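PDB 4OGD: succinate-semialdehyde dehydrogenase from Streptococcus pyogenes MGAS1882, which catalyses the oxidation of succinic semialdehyde to succinate, probably through a covalent thioester intermediate as in related aldehyde dehydrogenases, with NADP+ as the cofactor. Local coordinates for residues 27-32 with 198-203; 69-74 with 294-299; 376-381 with 401-406. All coordinates share one frame; numbering follows the deposited sequence.

In the fold
The three contacts are well separated. Contact 1 sets helix 22-41 against the start of strand 200-206 in the Rossmann-like sheet, away from the carboxyl ends of the strands where Rossmann folds usually hold the cofactor. Contact 2, its centre about 35 Å from that of contact 1, joins helix 63-74 to a loop from a much later part of the chain. Contact 3 pairs two helices beside the second sheet, that of the probable catalytic domain; its centre lies about 43 Å from the centre of contact 1, across the middle of the chain, and about 37 Å from that of contact 2. Contacts 1 and 2 interleave along the sequence, whereas contact 3 follows both and borders the second subunit.

Contact 1 (27-32 with 198-203); sequences DVLERA and KRVVGV
Arg199, in the turn that leads into strand 200-206, reaches across to Leu29 and Glu30 on helix 22-41 and makes most of this contact. Its chain stays extended through CD and then bends at chi3 (-68°), which lays the guanidinium against the helix surface. Over one face sits the CB of Leu29, 3.6 Å above the plane and displaced toward the rim, with the backbone N of Glu30 over the same face. At the edge, Arg199 NH1 donates to Glu30 OE1 at 2.8 Å in a salt bridge that is moderately bent at the hydrogen (147°). The oxygen lies close to the guanidinium plane and is met on its anti side, while the two flat groups are turned 56° apart, so this is a salt bridge through one hydrogen bond, not a coplanar bidentate pair. Glu30 starts away from the strand and comes back by the bend at its chi2, which brings OE1 up to NH1.

At the next position the contact becomes apolar: Val200 CG2 meets Leu29 CD2 at 4.0 Å. Leu29 thus serves both residues, with CB against the guanidinium face and a terminal methyl against the valine that opens the strand.

Through NH2 the guanidinium also pairs with Asp197, so two carboxylates share its charge. They probably stabilise the charged form of the arginine and leave a slight excess of negative charge at this partly exposed margin, beside a buried leucine-valine pair, with the cation fixed in rotation by acceptors at separate nitrogens.

Contact 2 (69-74 with 294-299); sequences IMTKDM and DPMDPE
Thr71 carries its methyl CG2 anti to the backbone N, pointing it at the turn formed by Pro295 and Met296, while OG1 (chi1 -65°) stands beside the backbone N. Met296 is curled: its chi1 and the bend at chi2 (-64°) place Met296 SD 3.7 Å from Thr71 CG2, and chi3 turns only the terminal methyl. The threonine methyl also rests on the proline ring, with Thr71 CG2 3.8 Å from Pro295 CG, and so sits in the corner formed by ring and sulfur. Lys72 bends at chi2, and its CE comes across the methionine chain at about a right angle, 4.0 Å from Met296 CG. Everything that passes between the segments is van der Waals contact.

The loop surface is held in shape from within. Residues Asp294 to Asp297 form a type I beta turn, closed by a bond of 2.9 Å from Asp297 N to Asp294 O. Asp294 adds an Asx turn, its OD1 taking the N-H of Met296 from well above the carboxylate plane (53°), and Asp297 makes a second one with Glu299 N.

The polar ends look elsewhere: Thr71 OG1 binds the carbonyl of Lys76 just beyond the helix, and Lys72 NZ pairs with Glu68 and makes a cation-pi contact with Tyr7. Tyr7, on strand 4-7, also touches Thr71, Pro295 and Met296. Helix 78-103 borders the contact as well, with Ala81 against Thr71 and Phe78 against Met296; Phe78 is also backbone-bonded to Pro295. The late loop therefore lies where helix 63-74, strand 4-7 and helix 78-103 come together.

Contact 3 (376-381 with 401-406); sequences EAIEVA and KAVAAK
Ile378 of helix 374-382 faces Val403 and Lys406 of helix 397-406, and what passes between them is van der Waals contact, mostly apolar. Both branches of the isoleucine are used. Ile378 CG1 meets Val403 CG1 at 4.1 Å, the valine presenting the methyl that stands anti to its own backbone N. Beyond it, Ile378 CD1 continues to the lysine side chain and lies 3.9 Å from Lys406 CD. The other branch, Ile378 CG2, sits beside the lysine's backbone, 3.9 Å from Lys406 O and 4.2 Å from Lys406 CB. Lys406 is extended beyond CG, so its aliphatic part runs past the isoleucine while the ammonium is carried away from helix 374-382.

Hydrogen bonds lie outside this apolar patch. The carbonyl of Lys406 accepts from the side chain of Asn382, linking Lys406 to the end of helix 374-382, and Arg268 binds the carbonyls of Val380 and Ala381.

Ala377 and Ala381 fit against strands 235-238 and 268-272, while Ala405 and its neighbours meet the second subunit, where Gln120 of that subunit binds the Ala405 carbonyl. Helix 397-406 joins the adjacent parallel strands 391-393 and 411-414 as a beta-alpha-beta crossover, and its packing beside helix 374-382 is the layered alpha/beta architecture expected of the catalytic domain in aldehyde dehydrogenases.

Contact 1 (27-32 with 198-203)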
loop_
_atom_site.group_PDB
_atom_site.type_symbol
_atom_site.label_atom_id
_atom_site.label_comp_id
_atom_site.label_asym_id
_atom_site.label_seq_id
_atom_site.Cartn_x
_atom_site.Cartn_y
_atom_site.Cartn_z
ATOM N N ASP A 27 -26.460 -4.889 7.851
ATOM C CA ASP A 27 -26.436 -6.057 8.727
ATOM C C ASP A 27 -25.178 -6.906 8.512
ATOM O O ASP A 27 -24.554 -7.357 9.477
ATOM C CB ASP A 27 -27.710 -6.890 8.559
ATOM C CG ASP A 27 -28.952 -6.158 9.041
ATOM O OD1 ASP A 27 -28.814 -5.136 9.743
ATOM O OD2 ASP A 27 -30.070 -6.616 8.726
ATOM N N VAL A 28 -24.806 -7.101 7.251
ATOM C CA VAL A 28 -23.590 -7.839 6.910
ATOM C C VAL A 28 -22.327 -7.156 7.435
ATOM O O VAL A 28 -21.444 -7.820 7.983
ATOM C CB VAL A 28 -23.491 -8.088 5.380
ATOM C CG1 VAL A 28 -22.102 -8.584 4.999
ATOM C CG2 VAL A 28 -24.537 -9.099 4.952
ATOM N N LEU A 29 -22.236 -5.837 7.286
ATOM C CA LEU A 29 -21.058 -5.135 7.794
ATOM C C LEU A 29 -20.956 -5.218 9.310
ATOM O O LEU A 29 -19.863 -5.398 9.855
ATOM C CB LEU A 29 -21.029 -3.677 7.330
ATOM C CG LEU A 29 -20.871 -3.469 5.821
ATOM C CD1 LEU A 29 -20.820 -1.980 5.505
ATOM C CD2 LEU A 29 -19.619 -4.165 5.292
ATOM N N GLU A 30 -22.088 -5.100 9.999
ATOM C CA GLU A 30 -22.063 -5.202 11.454
ATOM C C GLU A 30 -21.629 -6.595 11.896
ATOM O O GLU A 30 -20.800 -6.736 12.796
ATOM C CB GLU A 30 -23.418 -4.832 12.066
ATOM C CG GLU A 30 -23.417 -4.818 13.599
ATOM C CD GLU A 30 -22.543 -3.723 14.214
ATOM O OE1 GLU A 30 -21.908 -2.916 13.483
ATOM O OE2 GLU A 30 -22.495 -3.664 15.460
ATOM N N ARG A 31 -22.171 -7.621 11.247
ATOM C CA ARG A 31 -21.810 -8.996 11.579
ATOM C C ARG A 31 -20.320 -9.213 11.366
ATOM O O ARG A 31 -19.653 -9.855 12.171
ATOM C CB ARG A 31 -22.601 -9.994 10.728
ATOM C CG ARG A 31 -22.252 -11.452 11.013
ATOM C CD ARG A 31 -23.077 -12.397 10.152
ATOM N NE ARG A 31 -22.757 -12.278 8.730
ATOM C CZ ARG A 31 -23.401 -12.926 7.764
ATOM N NH1 ARG A 31 -24.413 -13.735 8.065
ATOM N NH2 ARG A 31 -23.051 -12.766 6.490
ATOM N N ALA A 32 -19.798 -8.660 10.277
ATOM C CA ALA A 32 -18.385 -8.817 9.962
ATOM C C ALA A 32 -17.509 -8.092 10.986
ATOM O O ALA A 32 -16.475 -8.614 11.415
ATOM C CB ALA A 32 -18.096 -8.326 8.541
ATOM N N LYS A 198 -16.678 2.905 8.305
ATOM C CA LYS A 198 -15.519 2.818 9.191
ATOM C C LYS A 198 -15.185 1.399 9.651
ATOM O O LYS A 198 -14.099 1.158 10.169
ATOM C CB LYS A 198 -15.663 3.760 10.390
ATOM C CG LYS A 198 -16.768 3.395 11.346
ATOM C CD LYS A 198 -16.870 4.462 12.416
ATOM C CE LYS A 198 -17.767 4.035 13.556
ATOM N NZ LYS A 198 -17.703 5.048 14.648
ATOM N N ARG A 199 -16.109 0.461 9.459
ATOM C CA ARG A 199 -15.841 -0.930 9.810
ATOM C C ARG A 199 -14.955 -1.585 8.759
ATOM O O ARG A 199 -14.302 -2.593 9.026
ATOM C CB ARG A 199 -17.149 -1.707 9.974
ATOM C CG ARG A 199 -17.943 -1.278 11.202
ATOM C CD ARG A 199 -19.392 -1.768 11.158
ATOM N NE ARG A 199 -20.156 -1.109 10.101
ATOM C CZ ARG A 199 -21.484 -1.119 10.012
ATOM N NH1 ARG A 199 -22.213 -1.747 10.930
ATOM N NH2 ARG A 199 -22.090 -0.491 9.007
ATOM N N VAL A 200 -14.930 -0.994 7.568
ATOM C CA VAL A 200 -14.110 -1.489 6.467
ATOM C C VAL A 200 -12.743 -0.799 6.475
ATOM O O VAL A 200 -12.654 0.435 6.516
ATOM C CB VAL A 200 -14.843 -1.318 5.125
ATOM C CG1 VAL A 200 -13.949 -1.691 3.963
ATOM C CG2 VAL A 200 -16.120 -2.173 5.138
ATOM N N VAL A 201 -11.678 -1.598 6.468
ATOM C CA VAL A 201 -10.343 -1.070 6.740
ATOM C C VAL A 201 -9.343 -1.278 5.611
ATOM O O VAL A 201 -8.153 -0.989 5.759
ATOM C CB VAL A 201 -9.757 -1.685 8.031
ATOM C CG1 VAL A 201 -10.707 -1.443 9.204
ATOM C CG2 VAL A 201 -9.491 -3.180 7.849
ATOM N N GLY A 202 -9.819 -1.781 4.481
ATOM C CA GLY A 202 -8.933 -2.052 3.368
ATOM C C GLY A 202 -9.733 -2.544 2.188
ATOM O O GLY A 202 -10.805 -3.132 2.351
ATOM N N VAL A 203 -9.213 -2.292 0.995
ATOM C CA VAL A 203 -9.850 -2.777 -0.222
ATOM C C VAL A 203 -8.801 -3.442 -1.105
ATOM O O VAL A 203 -7.786 -2.837 -1.440
ATOM C CB VAL A 203 -10.526 -1.638 -1.018
ATOM C CG1 VAL A 203 -11.265 -2.213 -2.206
ATOM C CG2 VAL A 203 -11.484 -0.836 -0.125
#

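Contact 2 (69-74 with 294-299)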
loop_
_atom_site.group_PDB
_atom_site.type_symbol
_atom_site.label_atom_id
_atom_site.label_comp_id
_atom_site.label_asym_id
_atom_site.label_seq_id
_atom_site.Cartn_x
_atom_site.Cartn_y
_atom_site.Cartn_z
ATOM N N ILE A 69 -19.554 -24.703 -12.314
ATOM C CA ILE A 69 -20.134 -23.413 -11.952
ATOM C C ILE A 69 -19.377 -22.293 -12.664
ATOM O O ILE A 69 -19.977 -21.362 -13.209
ATOM C CB ILE A 69 -20.102 -23.199 -10.429
ATOM C CG1 ILE A 69 -21.216 -24.017 -9.773
ATOM C CG2 ILE A 69 -20.258 -21.721 -10.081
ATOM C CD1 ILE A 69 -21.161 -24.025 -8.261
ATOM N N MET A 70 -18.056 -22.407 -12.695
ATOM C CA MET A 70 -17.250 -21.387 -13.362
ATOM C C MET A 70 -17.438 -21.394 -14.885
ATOM O O MET A 70 -17.590 -20.337 -15.504
ATOM C CB MET A 70 -15.781 -21.538 -12.991
ATOM C CG MET A 70 -15.509 -21.213 -11.546
ATOM S SD MET A 70 -13.740 -21.156 -11.214
ATOM C CE MET A 70 -13.449 -22.804 -10.582
ATOM N N THR A 71 -17.450 -22.582 -15.480
ATOM C CA THR A 71 -17.695 -22.709 -16.918
ATOM C C THR A 71 -19.061 -22.137 -17.315
ATOM O O THR A 71 -19.180 -21.387 -18.293
ATOM C CB THR A 71 -17.607 -24.178 -17.357
ATOM O OG1 THR A 71 -16.267 -24.655 -17.174
ATOM C CG2 THR A 71 -18.017 -24.325 -18.831
ATOM N N LYS A 72 -20.096 -22.487 -16.556
ATOM C CA LYS A 72 -21.433 -21.984 -16.854
ATOM C C LYS A 72 -21.587 -20.471 -16.645
ATOM O O LYS A 72 -22.395 -19.838 -17.321
ATOM C CB LYS A 72 -22.507 -22.786 -16.097
ATOM C CG LYS A 72 -22.576 -24.272 -16.510
ATOM C CD LYS A 72 -23.047 -24.443 -17.956
ATOM C CE LYS A 72 -22.856 -25.877 -18.471
ATOM N NZ LYS A 72 -23.732 -26.875 -17.774
ATOM N N ASP A 73 -20.801 -19.892 -15.737
ATOM C CA ASP A 73 -20.838 -18.441 -15.501
ATOM C C ASP A 73 -20.124 -17.668 -16.610
ATOM O O ASP A 73 -20.683 -16.739 -17.214
ATOM C CB ASP A 73 -20.153 -18.076 -14.168
ATOM C CG ASP A 73 -21.123 -17.995 -12.984
ATOM O OD1 ASP A 73 -22.354 -18.165 -13.146
ATOM O OD2 ASP A 73 -20.631 -17.737 -11.868
ATOM N N MET A 74 -18.880 -18.036 -16.874
ATOM C CA MET A 74 -18.048 -17.176 -17.710
ATOM C C MET A 74 -17.401 -17.850 -18.914
ATOM O O MET A 74 -16.630 -17.218 -19.638
ATOM C CB MET A 74 -17.024 -16.415 -16.852
ATOM C CG MET A 74 -16.212 -17.271 -15.892
ATOM S SD MET A 74 -15.024 -18.331 -16.713
ATOM C CE MET A 74 -14.003 -17.092 -17.528
ATOM N N ASP A 294 -17.920 -26.290 -27.500
ATOM C CA ASP A 294 -18.509 -26.507 -26.181
ATOM C C ASP A 294 -17.422 -26.593 -25.105
ATOM O O ASP A 294 -16.647 -27.536 -25.096
ATOM C CB ASP A 294 -19.297 -27.824 -26.251
ATOM C CG ASP A 294 -20.000 -28.169 -24.958
ATOM O OD1 ASP A 294 -19.831 -27.450 -23.950
ATOM O OD2 ASP A 294 -20.727 -29.191 -24.952
ATOM N N PRO A 295 -17.362 -25.613 -24.181
ATOM C CA PRO A 295 -16.289 -25.674 -23.175
ATOM C C PRO A 295 -16.404 -26.860 -22.204
ATOM O O PRO A 295 -15.428 -27.174 -21.522
ATOM C CB PRO A 295 -16.428 -24.341 -22.423
ATOM C CG PRO A 295 -17.863 -23.963 -22.592
ATOM C CD PRO A 295 -18.228 -24.435 -23.995
ATOM N N MET A 296 -17.556 -27.523 -22.158
ATOM C CA MET A 296 -17.679 -28.724 -21.332
ATOM C C MET A 296 -17.084 -29.957 -22.011
ATOM O O MET A 296 -16.804 -30.956 -21.351
ATOM C CB MET A 296 -19.137 -28.982 -20.934
ATOM C CG MET A 296 -19.734 -27.939 -19.988
ATOM S SD MET A 296 -18.958 -27.831 -18.357
ATOM C CE MET A 296 -19.499 -29.376 -17.627
ATOM N N ASP A 297 -16.878 -29.877 -23.325
ATOM C CA ASP A 297 -16.372 -30.999 -24.114
ATOM C C ASP A 297 -14.859 -31.081 -23.967
ATOM O O ASP A 297 -14.164 -30.100 -24.215
ATOM C CB ASP A 297 -16.738 -30.771 -25.586
ATOM C CG ASP A 297 -16.498 -31.992 -26.472
ATOM O OD1 ASP A 297 -15.535 -32.759 -26.252
ATOM O OD2 ASP A 297 -17.291 -32.169 -27.419
ATOM N N PRO A 298 -14.337 -32.257 -23.577
ATOM C CA PRO A 298 -12.883 -32.420 -23.421
ATOM C C PRO A 298 -12.083 -32.191 -24.709
ATOM O O PRO A 298 -10.888 -31.914 -24.630
ATOM C CB PRO A 298 -12.741 -33.876 -22.954
ATOM C CG PRO A 298 -14.017 -34.547 -23.386
ATOM C CD PRO A 298 -15.067 -33.490 -23.235
ATOM N N GLU A 299 -12.726 -32.298 -25.871
ATOM C CA GLU A 299 -12.051 -32.075 -27.148
ATOM C C GLU A 299 -11.845 -30.584 -27.441
ATOM O O GLU A 299 -11.038 -30.219 -28.294
ATOM C CB GLU A 299 -12.847 -32.700 -28.298
ATOM C CG GLU A 299 -12.901 -34.218 -28.305
ATOM C CD GLU A 299 -13.738 -34.771 -29.462
ATOM O OE1 GLU A 299 -14.181 -33.982 -30.331
ATOM O OE2 GLU A 299 -13.955 -36.002 -29.502
#

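Contact 3 (376-381 with 401-406)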
loop_
_atom_site.group_PDB
_atom_site.type_symbol
_atom_site.label_atom_id
_atom_site.label_comp_id
_atom_site.label_asym_id
_atom_site.label_seq_id
_atom_site.Cartn_x
_atom_site.Cartn_y
_atom_site.Cartn_z
ATOM N N GLU A 376 16.954 -3.331 -28.223
ATOM C CA GLU A 376 15.648 -2.832 -28.639
ATOM C C GLU A 376 14.513 -3.694 -28.078
ATOM O O GLU A 376 13.453 -3.174 -27.743
ATOM C CB GLU A 376 15.561 -2.732 -30.159
ATOM C CG GLU A 376 14.274 -2.092 -30.652
ATOM C CD GLU A 376 14.358 -1.688 -32.101
ATOM O OE1 GLU A 376 14.488 -2.586 -32.960
ATOM O OE2 GLU A 376 14.324 -0.464 -32.377
ATOM N N ALA A 377 14.734 -5.001 -27.972
ATOM C CA ALA A 377 13.732 -5.897 -27.385
ATOM C C ALA A 377 13.357 -5.418 -25.990
ATOM O O ALA A 377 12.178 -5.385 -25.637
ATOM C CB ALA A 377 14.257 -7.325 -27.321
ATOM N N ILE A 378 14.373 -5.052 -25.213
ATOM C CA ILE A 378 14.170 -4.558 -23.849
ATOM C C ILE A 378 13.470 -3.201 -23.846
ATOM O O ILE A 378 12.515 -2.988 -23.100
ATOM C CB ILE A 378 15.510 -4.478 -23.093
ATOM C CG1 ILE A 378 16.068 -5.891 -22.878
ATOM C CG2 ILE A 378 15.347 -3.739 -21.754
ATOM C CD1 ILE A 378 17.546 -5.930 -22.586
ATOM N N GLU A 379 13.937 -2.294 -24.700
ATOM C CA GLU A 379 13.308 -0.982 -24.877
ATOM C C GLU A 379 11.815 -1.095 -25.208
ATOM O O GLU A 379 10.976 -0.425 -24.588
ATOM C CB GLU A 379 14.026 -0.211 -25.989
ATOM C CG GLU A 379 13.508 1.210 -26.214
ATOM C CD GLU A 379 14.004 2.181 -25.163
ATOM O OE1 GLU A 379 15.063 1.908 -24.555
ATOM O OE2 GLU A 379 13.341 3.219 -24.945
ATOM N N VAL A 380 11.483 -1.945 -26.178
ATOM C CA VAL A 380 10.086 -2.154 -26.552
ATOM C C VAL A 380 9.306 -2.809 -25.405
ATOM O O VAL A 380 8.206 -2.379 -25.073
ATOM C CB VAL A 380 9.954 -2.972 -27.857
ATOM C CG1 VAL A 380 8.502 -3.303 -28.139
ATOM C CG2 VAL A 380 10.535 -2.184 -29.016
ATOM N N ALA A 381 9.897 -3.817 -24.777
ATOM C CA ALA A 381 9.258 -4.459 -23.630
ATOM C C ALA A 381 8.871 -3.444 -22.553
ATOM O O ALA A 381 7.781 -3.531 -21.968
ATOM C CB ALA A 381 10.172 -5.545 -23.050
ATOM N N LYS A 401 18.251 -14.666 -17.065
ATOM C CA LYS A 401 18.091 -13.949 -15.798
ATOM C C LYS A 401 18.532 -12.497 -15.917
ATOM O O LYS A 401 17.931 -11.608 -15.313
ATOM C CB LYS A 401 18.891 -14.634 -14.690
ATOM C CG LYS A 401 18.334 -15.975 -14.271
ATOM C CD LYS A 401 19.377 -16.788 -13.513
ATOM C CE LYS A 401 19.765 -16.131 -12.204
ATOM N NZ LYS A 401 20.877 -16.836 -11.501
ATOM N N ALA A 402 19.583 -12.259 -16.697
ATOM C CA ALA A 402 20.125 -10.913 -16.846
ATOM C C ALA A 402 19.154 -10.019 -17.612
ATOM O O ALA A 402 18.930 -8.865 -17.240
ATOM C CB ALA A 402 21.480 -10.958 -17.538
ATOM N N VAL A 403 18.578 -10.551 -18.685
ATOM C CA VAL A 403 17.562 -9.810 -19.429
ATOM C C VAL A 403 16.298 -9.597 -18.593
ATOM O O VAL A 403 15.728 -8.504 -18.593
ATOM C CB VAL A 403 17.215 -10.502 -20.758
ATOM C CG1 VAL A 403 16.096 -9.751 -21.458
ATOM C CG2 VAL A 403 18.453 -10.544 -21.653
ATOM N N ALA A 404 15.872 -10.626 -17.858
ATOM C CA ALA A 404 14.681 -10.513 -17.011
ATOM C C ALA A 404 14.782 -9.332 -16.043
ATOM O O ALA A 404 13.821 -8.574 -15.872
ATOM C CB ALA A 404 14.457 -11.813 -16.235
ATOM N N ALA A 405 15.950 -9.164 -15.429
ATOM C CA ALA A 405 16.149 -8.097 -14.449
ATOM C C ALA A 405 16.007 -6.726 -15.092
ATOM O O ALA A 405 15.634 -5.756 -14.426
ATOM C CB ALA A 405 17.517 -8.228 -13.783
ATOM N N LYS A 406 16.291 -6.643 -16.389
ATOM C CA LYS A 406 16.196 -5.365 -17.089
ATOM C C LYS A 406 14.772 -4.981 -17.490
ATOM O O LYS A 406 14.531 -3.848 -17.913
ATOM C CB LYS A 406 17.110 -5.355 -18.314
ATOM C CG LYS A 406 18.579 -5.437 -17.946
ATOM C CD LYS A 406 19.456 -5.498 -19.190
ATOM C CE LYS A 406 20.928 -5.500 -18.807
ATOM N NZ LYS A 406 21.782 -5.697 -20.011
#